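Local coordinates for chromosome-partitioning protein Spo0J (Thermus thermophilus HB27, PDB 1VZ0), which binds the plasmid centromere-like site parS, stimulates the ATPase activity of Soj and is probably involved in chromosome partitioning, at residues C[49-52]-C[53-57]; C[80-83]-C[84-87]. All coordinates share one frame; numbering follows the deposited sequence.

Contact 1 (49-52 with 53-57) comes first along the chain and forms the last turns of helix 38-57. Contact 2 (80-83 with 84-87) follows in series and takes up most of helix 78-86. Strands 63-68 and 71-76 lie between them in sequence. Both belong to the ParB N-terminal domain. Their centres are only about 9 Å apart, because the two helices pack on each other. Ile54 of contact 1 meets Ala83 and Ala84 of contact 2, and Arg55 meets Met86 and Ala87. Each contact also touches the second subunit, so this helix pair helps build the N-terminal domain and also meets the other chain of the crystal dimer.

Contact 1: C[49-52]-C[53-57]; sequences ELAD and SIREK
Asp52 CG and Arg55 CG each stand anti to their own carbonyl carbon (chi1 -69° and -86°), and the two side chains run side by side, pointing the same way. The arginine chain is extended from CG to NE, and a turn about the CD-NE bond brings NH2 back toward Asp52. Arg55 NH2 then lies 2.7 Å from Asp52 OD2 in a salt bridge. OD2 comes in at the guanidinium edge, with the two planes 31° apart. The hydrogen bond within this pair is bent and weak. Asp52 OD1 forms a second salt bridge, to Lys48, so the carboxylate is shared by two cations.

On another side of the helix, Ile54 CG2 meets Leu50 CD2 at 3.8 Å. Ile54 CG1 lies 3.1 Å from Ala51 O. The Ile54 side chain also packs on Ala83 of helix 78-86. Cutting Ile54 back to an alanine removes CG2 and is likely to cost Leu50 CD2 this apolar contact and to open a gap against Ala83. Backbone bonds from Ile54 N to Leu50 O (3.2 Å) and from Arg55 N to Ala51 O (3.1 Å) continue the alpha-helix.

Ser53 OG is hydrogen-bonded to Glu163 of the second subunit. Leu50 and Ala51 join Ile54 against Ala83 of helix 78-86, while Leu50 and Ile54 also touch Leu60 in the loop before strand 63-68.

Contact 2: C[80-83]-C[84-87]; sequences RYRA and ALMA
Leu85 reaches back one helical turn to Tyr81. Its CB lies 3.5 Å from Arg82 O. The next atom, CG, is 3.6 Å from Tyr81 O and stands anti to its own carbonyl carbon (chi1 -76°). From there CD1 reaches the tyrosine ring, 3.9 Å from Tyr81 CE2 and nearly as close to CZ. This methyl sits over one ring face, 4.2 Å from the centroid of the Tyr81 ring and 26° off the normal. The approach is a CH-pi contact, displaced toward the hydroxyl end of the ring. The side chains of Tyr81 and Leu85 cross at a slant.

The backbone carries regular helical bonding. Ala84 N donates to Arg80 O, Leu85 N to Tyr81 O, and Met86 N to Arg82 O at 3.1 Å, the straightest of the set. Ala87 N closes the series with a 2.8 Å bond to Ala83 O. The small side chain of Ala83 packs on Leu47 of helix 38-57.

The polar ends of the larger side chains have partners elsewhere. Tyr81 OH is hydrogen-bonded to the backbone oxygen of Ile31 of the second subunit, and Arg80 makes a salt bridge to Glu172 of that subunit. Arg82 pairs with Glu78 of its own chain. Tyr81 therefore combines two kinds of chemistry. Its ring face takes a weak, apolar CH-pi contact from within the helix, while its polar hydroxyl is satisfied by the second subunit.

Contact 1: C[49-52]-C[53-57]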
# COMPACT_ATOMS: atom_id res chain seq x y z
N GLU C 49 -10.02 4.52 14.91
CA GLU C 49 -11.44 4.60 14.60
C GLU C 49 -12.08 3.21 14.61
O GLU C 49 -13.24 3.07 15.00
CB GLU C 49 -11.64 5.31 13.25
CG GLU C 49 -11.15 6.76 13.28
CD GLU C 49 -11.18 7.46 11.92
OE1 GLU C 49 -10.61 8.57 11.84
OE2 GLU C 49 -11.76 6.92 10.96
N LEU C 50 -11.32 2.20 14.21
CA LEU C 50 -11.82 0.83 14.19
C LEU C 50 -11.93 0.34 15.63
O LEU C 50 -12.89 -0.34 15.99
CB LEU C 50 -10.87 -0.10 13.42
CG LEU C 50 -11.49 -1.29 12.66
CD1 LEU C 50 -10.46 -2.40 12.58
CD2 LEU C 50 -12.74 -1.79 13.34
N ALA C 51 -10.94 0.69 16.44
CA ALA C 51 -10.92 0.31 17.84
C ALA C 51 -12.07 0.92 18.63
O ALA C 51 -12.72 0.23 19.42
CB ALA C 51 -9.59 0.72 18.47
N ASP C 52 -12.32 2.21 18.41
CA ASP C 52 -13.40 2.91 19.11
C ASP C 52 -14.74 2.25 18.84
O ASP C 52 -15.57 2.11 19.74
CB ASP C 52 -13.46 4.38 18.67
CG ASP C 52 -12.26 5.19 19.16
OD1 ASP C 52 -11.94 6.21 18.51
OD2 ASP C 52 -11.66 4.81 20.19
N SER C 53 -14.96 1.86 17.59
CA SER C 53 -16.20 1.24 17.19
C SER C 53 -16.41 -0.15 17.79
O SER C 53 -17.54 -0.51 18.13
CB SER C 53 -16.27 1.14 15.67
OG SER C 53 -17.48 0.52 15.25
N ILE C 54 -15.35 -0.93 17.92
CA ILE C 54 -15.50 -2.27 18.48
C ILE C 54 -15.61 -2.27 20.01
O ILE C 54 -16.04 -3.26 20.59
CB ILE C 54 -14.37 -3.22 18.04
CG1 ILE C 54 -13.04 -2.77 18.64
CG2 ILE C 54 -14.29 -3.27 16.52
CD1 ILE C 54 -11.90 -3.69 18.30
N ARG C 55 -15.21 -1.18 20.65
CA ARG C 55 -15.33 -1.11 22.10
C ARG C 55 -16.81 -1.24 22.43
O ARG C 55 -17.19 -1.75 23.48
CB ARG C 55 -14.85 0.24 22.65
CG ARG C 55 -13.37 0.36 22.94
CD ARG C 55 -13.14 1.52 23.90
NE ARG C 55 -11.74 1.92 23.99
CZ ARG C 55 -11.06 2.48 22.99
NH1 ARG C 55 -9.79 2.82 23.16
NH2 ARG C 55 -11.65 2.70 21.83
N GLU C 56 -17.64 -0.77 21.50
CA GLU C 56 -19.09 -0.80 21.66
C GLU C 56 -19.71 -2.14 21.30
O GLU C 56 -20.29 -2.81 22.16
CB GLU C 56 -19.72 0.29 20.79
CG GLU C 56 -19.18 1.69 21.03
CD GLU C 56 -19.46 2.20 22.44
OE1 GLU C 56 -18.94 1.59 23.41
OE2 GLU C 56 -20.19 3.20 22.58
N LYS C 57 -19.60 -2.53 20.04
CA LYS C 57 -20.18 -3.78 19.58
C LYS C 57 -19.25 -4.98 19.52
O LYS C 57 -19.67 -6.06 19.10
CB LYS C 57 -20.83 -3.58 18.20
CG LYS C 57 -20.05 -2.69 17.26
CD LYS C 57 -20.37 -1.22 17.49
CE LYS C 57 -21.82 -0.90 17.15
NZ LYS C 57 -22.17 0.53 17.38

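Contact 2: C[80-83]-C[84-87]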
# COMPACT_ATOMS: atom_id res chain seq x y z
N ARG C 80 -7.60 -6.09 12.76
CA ARG C 80 -8.76 -6.44 13.55
C ARG C 80 -8.23 -6.78 14.95
O ARG C 80 -8.75 -6.30 15.97
CB ARG C 80 -9.44 -7.67 12.93
CG ARG C 80 -10.95 -7.56 12.80
CD ARG C 80 -11.40 -7.20 11.40
NE ARG C 80 -11.37 -8.35 10.49
CZ ARG C 80 -11.92 -8.36 9.28
NH1 ARG C 80 -12.56 -7.30 8.81
NH2 ARG C 80 -11.83 -9.45 8.53
N TYR C 81 -7.17 -7.57 14.98
CA TYR C 81 -6.54 -8.02 16.22
C TYR C 81 -6.02 -6.87 17.07
O TYR C 81 -6.29 -6.79 18.27
CB TYR C 81 -5.40 -8.99 15.87
CG TYR C 81 -4.47 -9.35 17.01
CD1 TYR C 81 -4.87 -10.24 18.02
CD2 TYR C 81 -3.18 -8.84 17.07
CE1 TYR C 81 -4.00 -10.61 19.04
CE2 TYR C 81 -2.30 -9.19 18.09
CZ TYR C 81 -2.72 -10.08 19.07
OH TYR C 81 -1.85 -10.47 20.07
N ARG C 82 -5.27 -5.96 16.45
CA ARG C 82 -4.71 -4.83 17.18
C ARG C 82 -5.75 -3.82 17.62
O ARG C 82 -5.57 -3.14 18.63
CB ARG C 82 -3.62 -4.17 16.34
CG ARG C 82 -2.51 -5.14 16.04
CD ARG C 82 -1.23 -4.49 15.59
NE ARG C 82 -0.19 -5.51 15.44
CZ ARG C 82 0.37 -6.18 16.44
NH1 ARG C 82 1.29 -7.10 16.18
NH2 ARG C 82 0.04 -5.93 17.70
N ALA C 83 -6.85 -3.71 16.88
CA ALA C 83 -7.90 -2.78 17.25
C ALA C 83 -8.63 -3.35 18.47
O ALA C 83 -9.08 -2.60 19.34
CB ALA C 83 -8.87 -2.59 16.09
N ALA C 84 -8.73 -4.67 18.53
CA ALA C 84 -9.40 -5.33 19.65
C ALA C 84 -8.61 -5.07 20.92
O ALA C 84 -9.18 -4.90 22.00
CB ALA C 84 -9.51 -6.82 19.39
N LEU C 85 -7.28 -5.05 20.79
CA LEU C 85 -6.42 -4.79 21.92
C LEU C 85 -6.64 -3.35 22.39
O LEU C 85 -6.86 -3.10 23.57
CB LEU C 85 -4.95 -5.00 21.54
CG LEU C 85 -4.50 -6.46 21.42
CD1 LEU C 85 -3.11 -6.55 20.83
CD2 LEU C 85 -4.52 -7.09 22.79
N MET C 86 -6.58 -2.40 21.45
CA MET C 86 -6.80 -0.99 21.77
C MET C 86 -8.16 -0.79 22.43
O MET C 86 -8.30 -0.01 23.37
CB MET C 86 -6.73 -0.13 20.50
CG MET C 86 -5.35 0.44 20.19
SD MET C 86 -5.44 1.68 18.89
CE MET C 86 -6.40 2.93 19.71
N ALA C 87 -9.17 -1.51 21.93
CA ALA C 87 -10.53 -1.41 22.46
C ALA C 87 -10.63 -1.92 23.89
O ALA C 87 -11.62 -1.67 24.59
CB ALA C 87 -11.48 -2.19 21.56